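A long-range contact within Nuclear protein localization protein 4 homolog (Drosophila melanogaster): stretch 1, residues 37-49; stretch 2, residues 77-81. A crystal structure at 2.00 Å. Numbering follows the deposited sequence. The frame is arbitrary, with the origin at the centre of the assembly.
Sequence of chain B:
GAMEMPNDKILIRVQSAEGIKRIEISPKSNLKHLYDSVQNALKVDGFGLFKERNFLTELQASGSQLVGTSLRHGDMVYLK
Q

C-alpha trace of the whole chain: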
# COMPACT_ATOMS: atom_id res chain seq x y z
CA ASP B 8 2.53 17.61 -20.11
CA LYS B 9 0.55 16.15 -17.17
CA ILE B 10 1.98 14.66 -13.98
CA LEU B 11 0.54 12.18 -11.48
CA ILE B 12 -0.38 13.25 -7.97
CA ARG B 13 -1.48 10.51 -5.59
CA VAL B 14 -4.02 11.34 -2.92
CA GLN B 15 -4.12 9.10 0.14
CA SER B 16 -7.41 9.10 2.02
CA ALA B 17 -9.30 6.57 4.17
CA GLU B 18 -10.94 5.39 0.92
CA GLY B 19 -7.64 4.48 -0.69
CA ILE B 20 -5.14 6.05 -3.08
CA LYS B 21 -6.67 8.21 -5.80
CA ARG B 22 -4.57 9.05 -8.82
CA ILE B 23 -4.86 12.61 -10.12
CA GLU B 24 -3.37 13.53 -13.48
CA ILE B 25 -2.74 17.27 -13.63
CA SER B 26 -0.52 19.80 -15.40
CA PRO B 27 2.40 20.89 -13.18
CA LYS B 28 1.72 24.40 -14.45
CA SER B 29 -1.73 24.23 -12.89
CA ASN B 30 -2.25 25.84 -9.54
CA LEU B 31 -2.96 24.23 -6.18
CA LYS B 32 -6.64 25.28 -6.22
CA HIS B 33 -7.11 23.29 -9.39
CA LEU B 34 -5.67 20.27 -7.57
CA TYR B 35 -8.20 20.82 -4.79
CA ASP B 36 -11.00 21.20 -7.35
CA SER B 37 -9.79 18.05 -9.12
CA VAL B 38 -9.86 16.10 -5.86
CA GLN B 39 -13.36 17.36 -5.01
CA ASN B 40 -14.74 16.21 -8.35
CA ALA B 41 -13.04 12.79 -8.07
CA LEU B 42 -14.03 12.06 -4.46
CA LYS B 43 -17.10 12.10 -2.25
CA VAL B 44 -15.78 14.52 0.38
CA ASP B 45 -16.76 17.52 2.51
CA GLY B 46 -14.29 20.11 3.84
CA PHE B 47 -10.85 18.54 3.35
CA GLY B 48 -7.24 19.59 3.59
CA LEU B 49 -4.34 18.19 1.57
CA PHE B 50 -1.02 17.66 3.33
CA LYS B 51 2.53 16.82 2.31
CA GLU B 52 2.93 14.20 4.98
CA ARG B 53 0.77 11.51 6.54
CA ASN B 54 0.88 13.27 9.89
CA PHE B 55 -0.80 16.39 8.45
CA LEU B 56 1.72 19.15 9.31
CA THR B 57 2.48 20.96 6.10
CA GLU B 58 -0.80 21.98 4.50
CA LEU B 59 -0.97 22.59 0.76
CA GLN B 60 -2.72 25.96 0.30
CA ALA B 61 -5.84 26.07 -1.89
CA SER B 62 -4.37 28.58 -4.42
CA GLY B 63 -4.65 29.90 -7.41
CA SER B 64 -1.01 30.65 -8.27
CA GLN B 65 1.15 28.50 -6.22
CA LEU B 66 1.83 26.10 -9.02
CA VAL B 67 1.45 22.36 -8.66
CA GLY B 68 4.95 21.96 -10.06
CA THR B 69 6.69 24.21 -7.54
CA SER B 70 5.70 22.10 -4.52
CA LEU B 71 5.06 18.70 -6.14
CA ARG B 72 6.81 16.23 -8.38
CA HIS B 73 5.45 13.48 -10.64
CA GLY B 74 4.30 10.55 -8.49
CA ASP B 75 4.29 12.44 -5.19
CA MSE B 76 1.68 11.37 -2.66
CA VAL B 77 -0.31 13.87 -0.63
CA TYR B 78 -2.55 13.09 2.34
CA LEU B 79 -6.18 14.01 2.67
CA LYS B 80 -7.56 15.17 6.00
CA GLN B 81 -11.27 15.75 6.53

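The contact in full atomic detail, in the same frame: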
# COMPACT_ATOMS: atom_id res chain seq x y z
N SER B 37 -9.90 19.37 -8.51
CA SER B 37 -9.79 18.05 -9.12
C SER B 37 -10.12 16.95 -8.11
O SER B 37 -10.84 15.99 -8.42
CB SER B 37 -8.38 17.85 -9.68
OG SER B 37 -8.10 18.81 -10.67
N VAL B 38 -9.59 17.08 -6.90
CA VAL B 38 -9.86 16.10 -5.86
C VAL B 38 -11.34 16.06 -5.49
O VAL B 38 -11.93 14.98 -5.39
CB VAL B 38 -8.98 16.33 -4.62
CG1 VAL B 38 -9.39 15.38 -3.52
CG2 VAL B 38 -7.51 16.13 -4.99
N GLN B 39 -11.94 17.24 -5.35
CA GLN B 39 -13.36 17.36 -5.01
C GLN B 39 -14.27 16.65 -5.99
O GLN B 39 -15.21 15.95 -5.60
CB GLN B 39 -13.74 18.85 -4.94
CG GLN B 39 -15.24 19.13 -4.83
CD GLN B 39 -15.83 18.72 -3.49
OE1 GLN B 39 -15.11 18.39 -2.56
NE2 GLN B 39 -17.16 18.82 -3.38
N ASN B 40 -13.99 16.83 -7.28
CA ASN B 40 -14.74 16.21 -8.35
C ASN B 40 -14.53 14.69 -8.43
O ASN B 40 -15.40 13.97 -8.91
CB ASN B 40 -14.40 16.88 -9.68
CG ASN B 40 -14.85 18.34 -9.73
OD1 ASN B 40 -15.77 18.75 -9.01
ND2 ASN B 40 -14.22 19.12 -10.60
N ALA B 41 -13.37 14.22 -8.00
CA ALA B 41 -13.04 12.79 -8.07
C ALA B 41 -13.53 12.01 -6.84
O ALA B 41 -13.68 10.78 -6.89
CB ALA B 41 -11.54 12.62 -8.25
N LEU B 42 -13.69 12.70 -5.72
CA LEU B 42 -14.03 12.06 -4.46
C LEU B 42 -15.36 12.53 -3.90
O LEU B 42 -15.85 13.62 -4.23
CB LEU B 42 -12.94 12.34 -3.42
CG LEU B 42 -11.55 11.74 -3.64
CD1 LEU B 42 -10.63 12.12 -2.50
CD2 LEU B 42 -11.62 10.21 -3.81
N LYS B 43 -15.94 11.71 -3.03
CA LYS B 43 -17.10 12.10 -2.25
C LYS B 43 -16.63 12.66 -0.92
O LYS B 43 -16.60 11.93 0.07
CB LYS B 43 -18.08 10.94 -2.03
CG LYS B 43 -19.39 11.42 -1.37
CD LYS B 43 -20.24 10.27 -0.81
CE LYS B 43 -21.51 10.80 -0.14
NZ LYS B 43 -22.69 10.74 -1.05
N VAL B 44 -16.21 13.92 -0.89
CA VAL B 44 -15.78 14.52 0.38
C VAL B 44 -16.42 15.87 0.70
O VAL B 44 -16.97 16.55 -0.15
CB VAL B 44 -14.26 14.71 0.42
CG1 VAL B 44 -13.55 13.35 0.48
CG2 VAL B 44 -13.79 15.51 -0.78
N ASP B 45 -16.33 16.23 1.98
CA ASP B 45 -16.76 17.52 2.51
C ASP B 45 -15.47 18.32 2.69
O ASP B 45 -14.48 18.02 2.03
CB ASP B 45 -17.48 17.33 3.84
CG ASP B 45 -18.90 16.79 3.66
OD1 ASP B 45 -19.44 16.93 2.54
OD2 ASP B 45 -19.46 16.22 4.61
N GLY B 46 -15.50 19.36 3.53
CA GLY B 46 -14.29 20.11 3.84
C GLY B 46 -13.05 19.26 4.10
O GLY B 46 -12.99 18.53 5.07
N PHE B 47 -12.10 19.28 3.17
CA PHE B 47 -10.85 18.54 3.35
C PHE B 47 -9.63 19.43 3.24
O PHE B 47 -9.65 20.47 2.58
CB PHE B 47 -10.73 17.39 2.35
CG PHE B 47 -10.60 17.85 0.92
CD1 PHE B 47 -9.34 17.98 0.32
CD2 PHE B 47 -11.73 18.14 0.16
CE1 PHE B 47 -9.23 18.40 -1.01
CE2 PHE B 47 -11.62 18.54 -1.17
CZ PHE B 47 -10.37 18.67 -1.75
N GLY B 48 -8.54 18.99 3.85
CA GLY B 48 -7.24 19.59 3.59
C GLY B 48 -6.32 18.57 2.94
O GLY B 48 -6.49 17.36 3.14
N LEU B 49 -5.37 19.04 2.14
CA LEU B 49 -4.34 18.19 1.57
C LEU B 49 -3.00 18.53 2.21
O LEU B 49 -2.64 19.71 2.35
CB LEU B 49 -4.25 18.34 0.05
CG LEU B 49 -5.49 17.96 -0.74
CD1 LEU B 49 -5.29 18.23 -2.20
CD2 LEU B 49 -5.80 16.49 -0.55
N VAL B 77 0.15 12.96 -1.68
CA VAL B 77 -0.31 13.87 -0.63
C VAL B 77 -1.38 13.17 0.20
O VAL B 77 -1.86 12.10 -0.18
CB VAL B 77 -0.82 15.22 -1.18
CG1 VAL B 77 0.30 15.93 -1.90
CG2 VAL B 77 -1.99 15.01 -2.12
N TYR B 78 -1.70 13.75 1.35
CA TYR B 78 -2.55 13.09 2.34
C TYR B 78 -3.77 13.93 2.64
O TYR B 78 -3.66 15.11 3.01
CB TYR B 78 -1.74 12.79 3.62
CG TYR B 78 -0.58 11.87 3.32
CD1 TYR B 78 -0.71 10.49 3.44
CD2 TYR B 78 0.62 12.38 2.87
CE1 TYR B 78 0.35 9.64 3.14
CE2 TYR B 78 1.69 11.56 2.57
CZ TYR B 78 1.55 10.19 2.70
OH TYR B 78 2.62 9.38 2.39
N LEU B 79 -4.93 13.31 2.48
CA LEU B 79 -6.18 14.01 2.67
C LEU B 79 -6.65 13.91 4.11
O LEU B 79 -6.69 12.82 4.69
CB LEU B 79 -7.24 13.50 1.67
CG LEU B 79 -8.58 14.25 1.58
CD1 LEU B 79 -9.17 14.13 0.19
CD2 LEU B 79 -9.59 13.75 2.63
N LYS B 80 -6.98 15.07 4.67
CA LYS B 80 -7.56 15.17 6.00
C LYS B 80 -8.94 15.83 5.96
O LYS B 80 -9.09 16.91 5.39
CB LYS B 80 -6.67 16.02 6.90
CG LYS B 80 -7.29 16.25 8.28
CD LYS B 80 -6.42 17.13 9.15
CE LYS B 80 -6.93 17.11 10.59
NZ LYS B 80 -6.02 17.85 11.50
N GLN B 81 -9.95 15.14 6.46
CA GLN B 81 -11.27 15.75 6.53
C GLN B 81 -11.42 16.56 7.81
O GLN B 81 -11.95 16.05 8.80
CB GLN B 81 -12.36 14.70 6.42
CG GLN B 81 -12.12 13.77 5.27
CD GLN B 81 -13.38 13.16 4.73
OE1 GLN B 81 -13.42 12.70 3.60
NE2 GLN B 81 -14.43 13.16 5.54

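Two strand segments, running antiparallel, hold the stretches together through their backbones. Gly-48 and Lys-80 form the hydrogen-bonded pair of the ladder: Gly-48 N donates to Lys-80 O at 2.6 Å, and Lys-80 N donates back to Gly-48 O at 2.8 Å. Both bonds are nearly straight, with angles at hydrogen of 165° and 176°, so each N-H points almost directly at its acceptor. The next pair, Leu-49 with Leu-79, is of the non-hydrogen-bonded kind, its CA atoms 4.7 Å apart.

The same carbonyls also receive CA-H groups, a common supplement in antiparallel sheets. Phe-47 CA lies 3.1 Å from Lys-80 O, and Leu-79 CA lies 3.4 Å from Gly-48 O, so each of these oxygens meets both an N-H and a CA-H. Leu-49 CA approaches Tyr-78 O at 3.5 Å, while Gln-81 CA, 3.6 Å from Gly-46 O, carries the pattern past the bridged pairs.

Apolar packing centres on Leu-79, whose branched side chain can meet several neighbours at once. Its CD1 lies 3.9 Å from Val-38 CG1 on the helix and 3.7 Å from Leu-42 CD1 just beyond it; its CD2 lies 3.8 Å from Phe-47 CB. The helix is thereby packed against the sheet face that carries Leu-79 and Leu-49. Leu-49 shares that face, its CD2 4.0 Å from Leu-79 CB and 4.4 Å from Val-77 CG2. Compact, branched hydrocarbon side chains suit this buried layer, which asks for close packing and offers no polar partner across the contact.

On the other face the pair is Gly-48 and Lys-80. Glycine adds no side chain there, and the extended lysine leads away from stretch 1, which suits an exposed position. At the margin, Gln-81 OE1 comes within 3.2 Å of Val-44 CG1, a contact without a hydrogen bond.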